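Local coordinates for GTP-binding protein (Sulfolobus solfataricus P2, PDB 2QTF) that hydrolyses GTP, for which it is specific, and associates with the 50S ribosomal subunit, with a possible role in protein synthesis or ribosome biogenesis, at residues A18-G22 with A23-V27; L90-I93 with F94-A98; G99-E102 with A103-I107; D246-F249 with V250-E254. All coordinates share one frame; numbering follows the deposited sequence.

Contact 1: residues A18-G22 with A23-V27; sequences ALVEG and ANYKV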
loop_
_atom_site.group_PDB
_atom_site.type_symbol
_atom_site.label_atom_id
_atom_site.label_comp_id
_atom_site.label_asym_id
_atom_site.label_seq_id
_atom_site.Cartn_x
_atom_site.Cartn_y
_atom_site.Cartn_z
ATOM N N ALA A 18 3.717 -6.062 6.074
ATOM C CA ALA A 18 3.073 -4.723 5.993
ATOM C C ALA A 18 2.268 -4.642 4.692
ATOM O O ALA A 18 1.189 -4.119 4.697
ATOM C CB ALA A 18 4.212 -3.601 6.070
ATOM N N LEU A 19 2.723 -5.228 3.580
ATOM C CA LEU A 19 1.831 -5.380 2.352
ATOM C C LEU A 19 0.536 -6.232 2.586
ATOM O O LEU A 19 -0.588 -5.898 2.132
ATOM C CB LEU A 19 2.635 -5.929 1.201
ATOM C CG LEU A 19 3.795 -5.023 0.756
ATOM C CD1 LEU A 19 4.744 -5.733 -0.160
ATOM C CD2 LEU A 19 3.215 -3.686 0.041
ATOM N N VAL A 20 0.689 -7.399 3.221
ATOM C CA VAL A 20 -0.481 -8.236 3.470
ATOM C C VAL A 20 -1.475 -7.513 4.371
ATOM O O VAL A 20 -2.705 -7.627 4.143
ATOM C CB VAL A 20 -0.025 -9.606 4.100
ATOM C CG1 VAL A 20 -1.229 -10.446 4.640
ATOM C CG2 VAL A 20 0.804 -10.342 3.064
ATOM N N GLU A 21 -0.967 -6.813 5.397
ATOM C CA GLU A 21 -1.918 -6.078 6.259
ATOM C C GLU A 21 -2.548 -4.901 5.415
ATOM O O GLU A 21 -3.724 -4.597 5.565
ATOM C CB GLU A 21 -1.237 -5.598 7.560
ATOM C CG GLU A 21 -0.687 -6.803 8.359
ATOM C CD GLU A 21 0.057 -6.370 9.641
ATOM O OE1 GLU A 21 0.529 -5.208 9.732
ATOM O OE2 GLU A 21 0.169 -7.186 10.567
ATOM N N GLY A 22 -1.834 -4.361 4.418
ATOM C CA GLY A 22 -2.473 -3.266 3.569
ATOM C C GLY A 22 -3.559 -3.812 2.624
ATOM O O GLY A 22 -4.343 -3.084 1.986
ATOM N N ALA A 23 -3.565 -5.128 2.455
ATOM C CA ALA A 23 -4.596 -5.814 1.748
ATOM C C ALA A 23 -5.685 -6.355 2.706
ATOM O O ALA A 23 -6.442 -7.198 2.265
ATOM C CB ALA A 23 -3.978 -6.997 0.848
ATOM N N ASN A 24 -5.710 -5.872 3.938
ATOM C CA ASN A 24 -6.750 -6.205 4.933
ATOM C C ASN A 24 -6.703 -7.705 5.387
ATOM O O ASN A 24 -7.755 -8.312 5.657
ATOM C CB ASN A 24 -8.142 -5.824 4.374
ATOM C CG ASN A 24 -8.397 -4.177 4.363
ATOM O OD1 ASN A 24 -7.544 -3.393 4.828
ATOM N ND2 ASN A 24 -9.577 -3.718 3.785
ATOM N N TYR A 25 -5.509 -8.315 5.407
ATOM C CA TYR A 25 -5.371 -9.707 5.956
ATOM C C TYR A 25 -4.586 -9.624 7.255
ATOM O O TYR A 25 -3.694 -8.792 7.378
ATOM C CB TYR A 25 -4.599 -10.646 5.006
ATOM C CG TYR A 25 -5.356 -10.975 3.767
ATOM C CD1 TYR A 25 -6.227 -12.062 3.700
ATOM C CD2 TYR A 25 -5.194 -10.204 2.635
ATOM C CE1 TYR A 25 -6.942 -12.340 2.481
ATOM C CE2 TYR A 25 -5.948 -10.455 1.476
ATOM C CZ TYR A 25 -6.757 -11.478 1.390
ATOM O OH TYR A 25 -7.389 -11.604 0.168
ATOM N N LYS A 26 -4.917 -10.503 8.218
ATOM C CA LYS A 26 -4.088 -10.778 9.378
ATOM C C LYS A 26 -3.115 -11.955 9.072
ATOM O O LYS A 26 -3.562 -12.997 8.624
ATOM C CB LYS A 26 -5.022 -11.162 10.556
ATOM C CG LYS A 26 -4.204 -11.423 11.874
ATOM C CD LYS A 26 -5.104 -11.717 13.143
ATOM C CE LYS A 26 -4.239 -11.606 14.501
ATOM N NZ LYS A 26 -5.117 -11.406 15.782
ATOM N N VAL A 27 -1.810 -11.790 9.254
ATOM C CA VAL A 27 -0.876 -12.863 8.952
ATOM C C VAL A 27 -0.877 -13.791 10.121
ATOM O O VAL A 27 -0.471 -13.366 11.240
ATOM C CB VAL A 27 0.521 -12.359 8.823
ATOM C CG1 VAL A 27 1.520 -13.559 8.554
ATOM C CG2 VAL A 27 0.598 -11.193 7.653
HETATM O O HOH W 1 -6.246 -1.791 3.276
#

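Contact 2: residues L90-I93 with F94-A98; sequences LLEI and FALHA. With CD (cadmium ion), chain B; CD (cadmium ion), chain C.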
loop_
_atom_site.group_PDB
_atom_site.type_symbol
_atom_site.label_atom_id
_atom_site.label_comp_id
_atom_site.label_asym_id
_atom_site.label_seq_id
_atom_site.Cartn_x
_atom_site.Cartn_y
_atom_site.Cartn_z
ATOM N N LEU A 90 -0.450 -7.344 -4.557
ATOM C CA LEU A 90 -0.345 -5.853 -4.695
ATOM C C LEU A 90 -1.580 -5.360 -5.437
ATOM O O LEU A 90 -2.041 -4.243 -5.139
ATOM C CB LEU A 90 0.913 -5.437 -5.535
ATOM C CG LEU A 90 2.220 -5.805 -4.839
ATOM C CD1 LEU A 90 3.539 -5.656 -5.698
ATOM C CD2 LEU A 90 2.373 -5.112 -3.540
ATOM N N LEU A 91 -2.104 -6.132 -6.420
ATOM C CA LEU A 91 -3.336 -5.687 -7.093
ATOM C C LEU A 91 -4.522 -5.609 -6.076
ATOM O O LEU A 91 -5.379 -4.705 -6.152
ATOM C CB LEU A 91 -3.728 -6.590 -8.329
ATOM C CG LEU A 91 -2.745 -6.345 -9.524
ATOM C CD1 LEU A 91 -2.947 -7.509 -10.488
ATOM C CD2 LEU A 91 -3.102 -4.920 -10.091
ATOM N N GLU A 92 -4.575 -6.573 -5.138
ATOM C CA GLU A 92 -5.574 -6.455 -4.000
ATOM C C GLU A 92 -5.437 -5.156 -3.170
ATOM O O GLU A 92 -6.446 -4.487 -2.920
ATOM C CB GLU A 92 -5.494 -7.740 -3.090
ATOM C CG GLU A 92 -6.587 -7.694 -1.985
ATOM C CD GLU A 92 -7.942 -8.169 -2.602
ATOM O OE1 GLU A 92 -7.864 -8.707 -3.773
ATOM O OE2 GLU A 92 -9.037 -8.097 -1.932
ATOM N N ILE A 93 -4.190 -4.779 -2.792
ATOM C CA ILE A 93 -3.903 -3.506 -2.078
ATOM C C ILE A 93 -4.453 -2.343 -2.904
ATOM O O ILE A 93 -5.167 -1.472 -2.412
ATOM C CB ILE A 93 -2.367 -3.340 -1.859
ATOM C CG1 ILE A 93 -1.888 -4.451 -0.925
ATOM C CG2 ILE A 93 -2.043 -1.891 -1.381
ATOM C CD1 ILE A 93 -0.375 -4.514 -0.808
ATOM N N PHE A 94 -4.198 -2.398 -4.183
ATOM C CA PHE A 94 -4.639 -1.267 -5.071
ATOM C C PHE A 94 -6.162 -1.199 -5.103
ATOM O O PHE A 94 -6.736 -0.109 -4.958
ATOM C CB PHE A 94 -4.050 -1.361 -6.490
ATOM C CG PHE A 94 -2.499 -1.460 -6.569
ATOM C CD1 PHE A 94 -1.682 -1.066 -5.539
ATOM C CD2 PHE A 94 -1.927 -1.817 -7.813
ATOM C CE1 PHE A 94 -0.290 -1.210 -5.629
ATOM C CE2 PHE A 94 -0.477 -1.933 -7.962
ATOM C CZ PHE A 94 0.323 -1.633 -6.872
ATOM N N ALA A 95 -6.801 -2.357 -5.281
ATOM C CA ALA A 95 -8.257 -2.447 -5.368
ATOM C C ALA A 95 -8.883 -1.862 -4.076
ATOM O O ALA A 95 -9.937 -1.271 -4.113
ATOM C CB ALA A 95 -8.649 -3.938 -5.566
ATOM N N LEU A 96 -8.281 -2.126 -2.920
ATOM C CA LEU A 96 -8.814 -1.655 -1.630
ATOM C C LEU A 96 -8.561 -0.164 -1.454
ATOM O O LEU A 96 -9.275 0.496 -0.679
ATOM C CB LEU A 96 -8.176 -2.502 -0.461
ATOM C CG LEU A 96 -8.589 -3.989 -0.538
ATOM C CD1 LEU A 96 -7.768 -4.751 0.691
ATOM C CD2 LEU A 96 -10.149 -4.239 -0.361
ATOM N N HIS A 97 -7.588 0.423 -2.195
ATOM C CA HIS A 97 -7.343 1.843 -1.953
ATOM C C HIS A 97 -7.873 2.711 -3.088
ATOM O O HIS A 97 -7.864 3.934 -2.961
ATOM C CB HIS A 97 -5.857 2.122 -1.786
ATOM C CG HIS A 97 -5.284 1.576 -0.508
ATOM N ND1 HIS A 97 -5.031 0.225 -0.297
ATOM C CD2 HIS A 97 -4.973 2.201 0.642
ATOM C CE1 HIS A 97 -4.531 0.077 0.922
ATOM N NE2 HIS A 97 -4.448 1.267 1.487
ATOM N N ALA A 98 -8.301 2.129 -4.201
ATOM C CA ALA A 98 -8.677 2.921 -5.370
ATOM C C ALA A 98 -10.150 3.344 -5.230
ATOM O O ALA A 98 -10.993 2.529 -4.952
ATOM C CB ALA A 98 -8.492 2.049 -6.647
HETATM CD CD CD B . -10.212 -9.249 -3.432
HETATM CD CD CD C . -3.584 1.836 3.483
HETATM O O HOH W 2 -9.342 -10.845 -5.116
HETATM O O HOH W 3 -9.445 -11.198 -1.877
HETATM O O HOH W 4 -1.735 2.862 2.312
HETATM O O HOH W 5 -1.962 0.001 3.025
HETATM O O HOH W 6 -2.483 2.573 5.351
#

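Contact 3: residues G99-E102 with A103-I107; sequences GSKE and AKMQI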
loop_
_atom_site.group_PDB
_atom_site.type_symbol
_atom_site.label_atom_id
_atom_site.label_comp_id
_atom_site.label_asym_id
_atom_site.label_seq_id
_atom_site.Cartn_x
_atom_site.Cartn_y
_atom_site.Cartn_z
ATOM N N GLY A 99 -10.455 4.591 -5.441
ATOM C CA GLY A 99 -11.862 5.004 -5.483
ATOM C C GLY A 99 -12.255 5.564 -6.858
ATOM O O GLY A 99 -13.451 5.790 -7.097
ATOM N N SER A 100 -11.308 5.714 -7.763
ATOM C CA SER A 100 -11.625 6.261 -9.077
ATOM C C SER A 100 -11.966 5.180 -10.096
ATOM O O SER A 100 -11.496 3.995 -10.007
ATOM C CB SER A 100 -10.499 7.093 -9.634
ATOM O OG SER A 100 -9.352 6.347 -10.129
ATOM N N LYS A 101 -12.730 5.562 -11.130
ATOM C CA LYS A 101 -13.106 4.577 -12.166
ATOM C C LYS A 101 -11.912 4.140 -12.990
ATOM O O LYS A 101 -11.785 2.966 -13.316
ATOM C CB LYS A 101 -14.203 5.146 -13.108
ATOM C CG LYS A 101 -14.634 4.141 -14.195
ATOM C CD LYS A 101 -15.875 4.612 -15.055
ATOM C CE LYS A 101 -16.096 3.610 -16.254
ATOM N NZ LYS A 101 -16.070 2.144 -15.731
ATOM N N GLU A 102 -11.033 5.087 -13.319
ATOM C CA GLU A 102 -9.828 4.805 -14.132
ATOM C C GLU A 102 -8.901 3.802 -13.397
ATOM O O GLU A 102 -8.413 2.911 -14.029
ATOM C CB GLU A 102 -9.096 6.148 -14.445
ATOM C CG GLU A 102 -7.769 6.015 -15.279
ATOM C CD GLU A 102 -7.067 7.418 -15.467
ATOM O OE1 GLU A 102 -7.620 8.442 -15.047
ATOM O OE2 GLU A 102 -5.917 7.522 -15.949
ATOM N N ALA A 103 -8.733 3.931 -12.070
ATOM C CA ALA A 103 -7.841 3.042 -11.350
ATOM C C ALA A 103 -8.530 1.672 -11.285
ATOM O O ALA A 103 -7.893 0.630 -11.513
ATOM C CB ALA A 103 -7.618 3.572 -9.932
ATOM N N LYS A 104 -9.833 1.635 -11.028
ATOM C CA LYS A 104 -10.502 0.345 -11.000
ATOM C C LYS A 104 -10.381 -0.442 -12.326
ATOM O O LYS A 104 -10.311 -1.693 -12.316
ATOM C CB LYS A 104 -11.984 0.519 -10.654
ATOM C CG LYS A 104 -12.171 1.027 -9.185
ATOM C CD LYS A 104 -11.574 0.060 -8.170
ATOM C CE LYS A 104 -12.488 -0.093 -6.916
ATOM N NZ LYS A 104 -11.883 -1.246 -6.083
ATOM N N MET A 105 -10.501 0.271 -13.456
ATOM C CA MET A 105 -10.300 -0.298 -14.748
ATOM C C MET A 105 -8.860 -0.782 -14.946
ATOM O O MET A 105 -8.655 -1.844 -15.570
ATOM C CB MET A 105 -10.671 0.788 -15.795
ATOM C CG MET A 105 -12.263 0.965 -15.918
ATOM S SD MET A 105 -12.458 2.458 -17.004
ATOM C CE MET A 105 -12.114 1.528 -18.458
ATOM N N GLN A 106 -7.855 0.006 -14.499
ATOM C CA GLN A 106 -6.458 -0.466 -14.725
ATOM C C GLN A 106 -6.215 -1.724 -13.887
ATOM O O GLN A 106 -5.417 -2.594 -14.260
ATOM C CB GLN A 106 -5.422 0.542 -14.238
ATOM C CG GLN A 106 -5.330 1.772 -15.163
ATOM C CD GLN A 106 -4.533 1.524 -16.461
ATOM O OE1 GLN A 106 -4.377 2.448 -17.266
ATOM N NE2 GLN A 106 -4.101 0.326 -16.696
ATOM N N ILE A 107 -6.808 -1.761 -12.682
ATOM C CA ILE A 107 -6.612 -2.951 -11.804
ATOM C C ILE A 107 -7.288 -4.172 -12.444
ATOM O O ILE A 107 -6.741 -5.242 -12.521
ATOM C CB ILE A 107 -7.223 -2.659 -10.346
ATOM C CG1 ILE A 107 -6.317 -1.587 -9.665
ATOM C CG2 ILE A 107 -7.305 -4.073 -9.495
ATOM C CD1 ILE A 107 -6.983 -0.753 -8.564
HETATM O O HOH W 7 -5.197 5.233 -17.179
#

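Contact 4: residues D246-F249 with V250-E254; sequences DAFF and VTLSE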
loop_
_atom_site.group_PDB
_atom_site.type_symbol
_atom_site.label_atom_id
_atom_site.label_comp_id
_atom_site.label_asym_id
_atom_site.label_seq_id
_atom_site.Cartn_x
_atom_site.Cartn_y
_atom_site.Cartn_z
ATOM N N ASP A 246 1.215 0.504 -14.174
ATOM C CA ASP A 246 0.182 1.478 -14.439
ATOM C C ASP A 246 -0.983 1.466 -13.435
ATOM O O ASP A 246 -1.517 2.528 -13.113
ATOM C CB ASP A 246 -0.563 1.300 -15.754
ATOM C CG ASP A 246 0.317 1.667 -17.008
ATOM O OD1 ASP A 246 1.356 2.331 -16.891
ATOM O OD2 ASP A 246 -0.110 1.235 -18.060
ATOM N N ALA A 247 -1.436 0.266 -13.045
ATOM C CA ALA A 247 -2.446 0.246 -12.008
ATOM C C ALA A 247 -1.955 0.983 -10.758
ATOM O O ALA A 247 -2.770 1.646 -10.079
ATOM C CB ALA A 247 -2.824 -1.187 -11.673
ATOM N N PHE A 248 -0.667 0.821 -10.405
ATOM C CA PHE A 248 -0.125 1.472 -9.180
ATOM C C PHE A 248 -0.201 2.974 -9.316
ATOM O O PHE A 248 -0.793 3.694 -8.481
ATOM C CB PHE A 248 1.376 1.049 -8.918
ATOM C CG PHE A 248 2.012 1.865 -7.873
ATOM C CD1 PHE A 248 1.548 1.844 -6.537
ATOM C CD2 PHE A 248 3.090 2.748 -8.228
ATOM C CE1 PHE A 248 2.115 2.702 -5.534
ATOM C CE2 PHE A 248 3.666 3.586 -7.253
ATOM C CZ PHE A 248 3.202 3.522 -5.887
ATOM N N PHE A 249 0.425 3.488 -10.384
ATOM C CA PHE A 249 0.426 4.945 -10.560
ATOM C C PHE A 249 -0.937 5.585 -10.666
ATOM O O PHE A 249 -1.212 6.671 -10.123
ATOM C CB PHE A 249 1.358 5.363 -11.721
ATOM C CG PHE A 249 2.745 5.384 -11.307
ATOM C CD1 PHE A 249 3.167 6.322 -10.363
ATOM C CD2 PHE A 249 3.652 4.400 -11.752
ATOM C CE1 PHE A 249 4.477 6.337 -9.874
ATOM C CE2 PHE A 249 4.974 4.401 -11.282
ATOM C CZ PHE A 249 5.404 5.386 -10.340
ATOM N N VAL A 250 -1.816 4.962 -11.357
ATOM C CA VAL A 250 -3.152 5.541 -11.469
ATOM C C VAL A 250 -3.884 5.562 -10.128
ATOM O O VAL A 250 -4.582 6.508 -9.752
ATOM C CB VAL A 250 -3.989 4.761 -12.534
ATOM C CG1 VAL A 250 -5.336 5.365 -12.667
ATOM C CG2 VAL A 250 -3.345 4.878 -13.950
ATOM N N THR A 251 -3.785 4.477 -9.382
ATOM C CA THR A 251 -4.332 4.461 -8.008
ATOM C C THR A 251 -3.652 5.550 -7.121
ATOM O O THR A 251 -4.330 6.220 -6.347
ATOM C CB THR A 251 -4.084 3.033 -7.348
ATOM O OG1 THR A 251 -4.729 2.077 -8.163
ATOM C CG2 THR A 251 -4.681 2.925 -5.867
ATOM N N LEU A 252 -2.327 5.616 -7.140
ATOM C CA LEU A 252 -1.630 6.560 -6.319
ATOM C C LEU A 252 -1.975 7.993 -6.743
ATOM O O LEU A 252 -2.112 8.911 -5.869
ATOM C CB LEU A 252 -0.067 6.312 -6.438
ATOM C CG LEU A 252 0.826 7.322 -5.651
ATOM C CD1 LEU A 252 0.593 7.272 -4.075
ATOM C CD2 LEU A 252 2.339 7.131 -6.049
ATOM N N SER A 253 -2.130 8.230 -8.062
ATOM C CA SER A 253 -2.495 9.597 -8.543
ATOM C C SER A 253 -3.784 10.164 -7.993
ATOM O O SER A 253 -4.036 11.406 -8.083
ATOM C CB SER A 253 -2.554 9.597 -10.108
ATOM O OG SER A 253 -1.202 9.406 -10.546
ATOM N N GLU A 254 -4.655 9.314 -7.425
ATOM C CA GLU A 254 -5.823 9.808 -6.698
ATOM C C GLU A 254 -5.409 10.703 -5.495
ATOM O O GLU A 254 -6.268 11.388 -4.896
ATOM C CB GLU A 254 -6.700 8.727 -6.165
ATOM C CG GLU A 254 -7.308 7.785 -7.305
ATOM C CD GLU A 254 -8.143 6.649 -6.787
ATOM O OE1 GLU A 254 -8.516 6.616 -5.576
ATOM O OE2 GLU A 254 -8.526 5.776 -7.645
#

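Contact 1: residues A18-G22 with A23-V27
Val20 meets Tyr25 and Val27 with a single methyl group, and both side chains cross it at about a right angle. CG1 of Val20 stands anti to the backbone N (chi1 169°), which carries it 3.4 Å from Tyr25 CB and 3.6 Å from Val27 CG2. The Tyr25 ring leads off, with Val20 O lying at its edge, near the ring plane. Its hydroxyl is hydrogen-bonded to Lys2 NZ, while Leu6 and Ile61 of the neighbouring strands pack on Val20. Glu21 CA makes a CA-H...O contact with Tyr25 O at 3.4 Å. The backbone turns in a Schellman motif. Asn24, with positive phi (67°), is its C-prime residue; Tyr25 N reaches back to Val20 O at 3.2 Å, and Asn24 N bonds Glu21 O at 2.9 Å from above the carbonyl plane. Ala23 N makes only weak bonds to Leu19 O and Val20 O. A water joins Gly22 O to Asn24 OD1, 2.6 Å from each. The turn leads from helix 13-22 into strand 25-31 of a beta-alpha-beta unit. The carbonyls of Val20 and Glu21 find donors in the reversing chain, and that of Gly22 in a water, while the valine pair closes the apolar side.

Contact 2: residues L90-I93 with F94-A98
Phe94 folds its ring back over the carbonyl of Leu90, one helical turn earlier. Its CB lies 3.6 Å from Leu91 O; with CG anti to the carbonyl carbon (chi1 -55°), CG and CD1 each come within 3.2 Å of Leu90 O, which sits over one ring face, offset toward the rim. That oxygen accepts the Phe94 N-H. CD2 meets Leu91 CD2 obliquely, and CZ reaches Leu90 CB at 4.1 Å. Ala247 and Phe248 of helix 245-253 meet the ring, Phe248 CB against CZ, while Thr251 and Ile107 lie nearer Phe94 CB; an alanine here would probably open a gap against Ala247 and leave Leu91 CD2 and the Leu90 carbonyl without the ring. His97 ND1 donates to Ile93 O at 2.7 Å, nearly in its own ring plane, which fixes the imidazole and points NE2 at a cadmium ion 2.2 Å away. Asp232, a predicted GTP-binding residue, and three waters are among its other ligands. Glu92 grips a second cadmium ion with both oxygens, OE2 at 2.2 Å. Phe94 to Leu96 amides bond alpha-helically; the turn tightens at His97, whose N bonds Phe94 O, ending helix 86-97 in a metal site beside the predicted nucleotide pocket.

Contact 3: residues G99-E102 with A103-I107
Ala103, tucked against Ser100, and Glu102, reaching toward Gln106, have the most surface covered in this first turn of helix 101-121. Ser100 OG accepts from Ala103 N at 3.2 Å and lies 3.3 Å from Ala103 CB; its chi1 of 75° places the hydroxyl between backbone N and carbonyl carbon, close to the amides of the turn. The same oxygen is hydrogen-bonded to Glu254, whose other carboxylate oxygen takes Gly99 N. A valine in place of Ser100 would probably leave Ala103 N without its capping acceptor and Glu254 OE2 without its hydroxyl partner. Glu102 is extended beyond CG, and a water bridges its OE2, at 2.7 Å, to OE1 of Gln106, at 2.9 Å, one turn on. Val250 of helix 245-253 touches the same glutamate. Lys101 crosses Met105 at a slant: its chain bends at chi4 (48°), bringing NZ to 3.8 Å from Met105 SD. Met105 in turn packs against helix 145-164. Lys104 sends NZ away to Ala95 O at the end of the preceding helix. From Lys104 onward the amides bond regularly to carbonyls four residues back, starting with Ser100 O. Together these are the marks of a serine N-cap opening an alpha helix.

Contact 4: residues D246-F249 with V250-E254
Phe248 and Leu252 both have CG anti to the backbone N, chi1 169° and 177°, and this sends the two side chains the same way, side by side along one flank of helix 245-253. Leu252 CB lies over one face of the Phe248 ring, offset toward the rim, and CD2 reaches its far end, 3.7 Å from CZ. Phe249 turns its ring differently: it covers Phe248 CD2, which stands 3.8 Å above the ring centre, while Phe249 CE2 lies at the edge of the Phe248 ring. The two aromatic rings are therefore set face against edge. Two hydroxyls fold back onto the helix. Thr251 OG1, anti to its own carbonyl carbon (chi1 -59°), donates to Ala247 O at 2.8 Å, and Thr251 N bonds the same oxygen from the opposite face of the carbonyl plane. Ser253 repeats the pattern on Phe249 O, with OG at 2.8 Å and N at 2.7 Å. Val250 CG2 comes close to Asp246 O, 3.1 Å away. Ala103 and Ile107 of helix 101-121 meet Thr251. Two carbonyls thus each take two donors, which gives each hydroxyl proton an acceptor within the helix and probably helps the buried Thr251 sit among apolar neighbours, while the Phe248 ring and Leu252 form an apolar flank against the loop of Ile237 and Ile240 and against helix 271-288.

Contact 2 is the most buried of the four and the hub: its helix 86-97 touches contact 1 through Ile93 and Leu96, contact 3 through Ala95 and Phe94, and contact 4 through Phe94. Contacts 1, 3 and 4 are only partly buried. Contact 1 stays about 9 to 10 Å, between nearest atoms, from contacts 3 and 4, which touch each other where Glu254 grips the start of helix 101-121. Their chemistry follows their place. Contacts 1 and 3 are helix ends, one closed by backbone amides and the other opened by a side-chain cap; contacts 2 and 4 lie on the last turns of their helices and add aromatic packing, but only contact 2 binds metal directly.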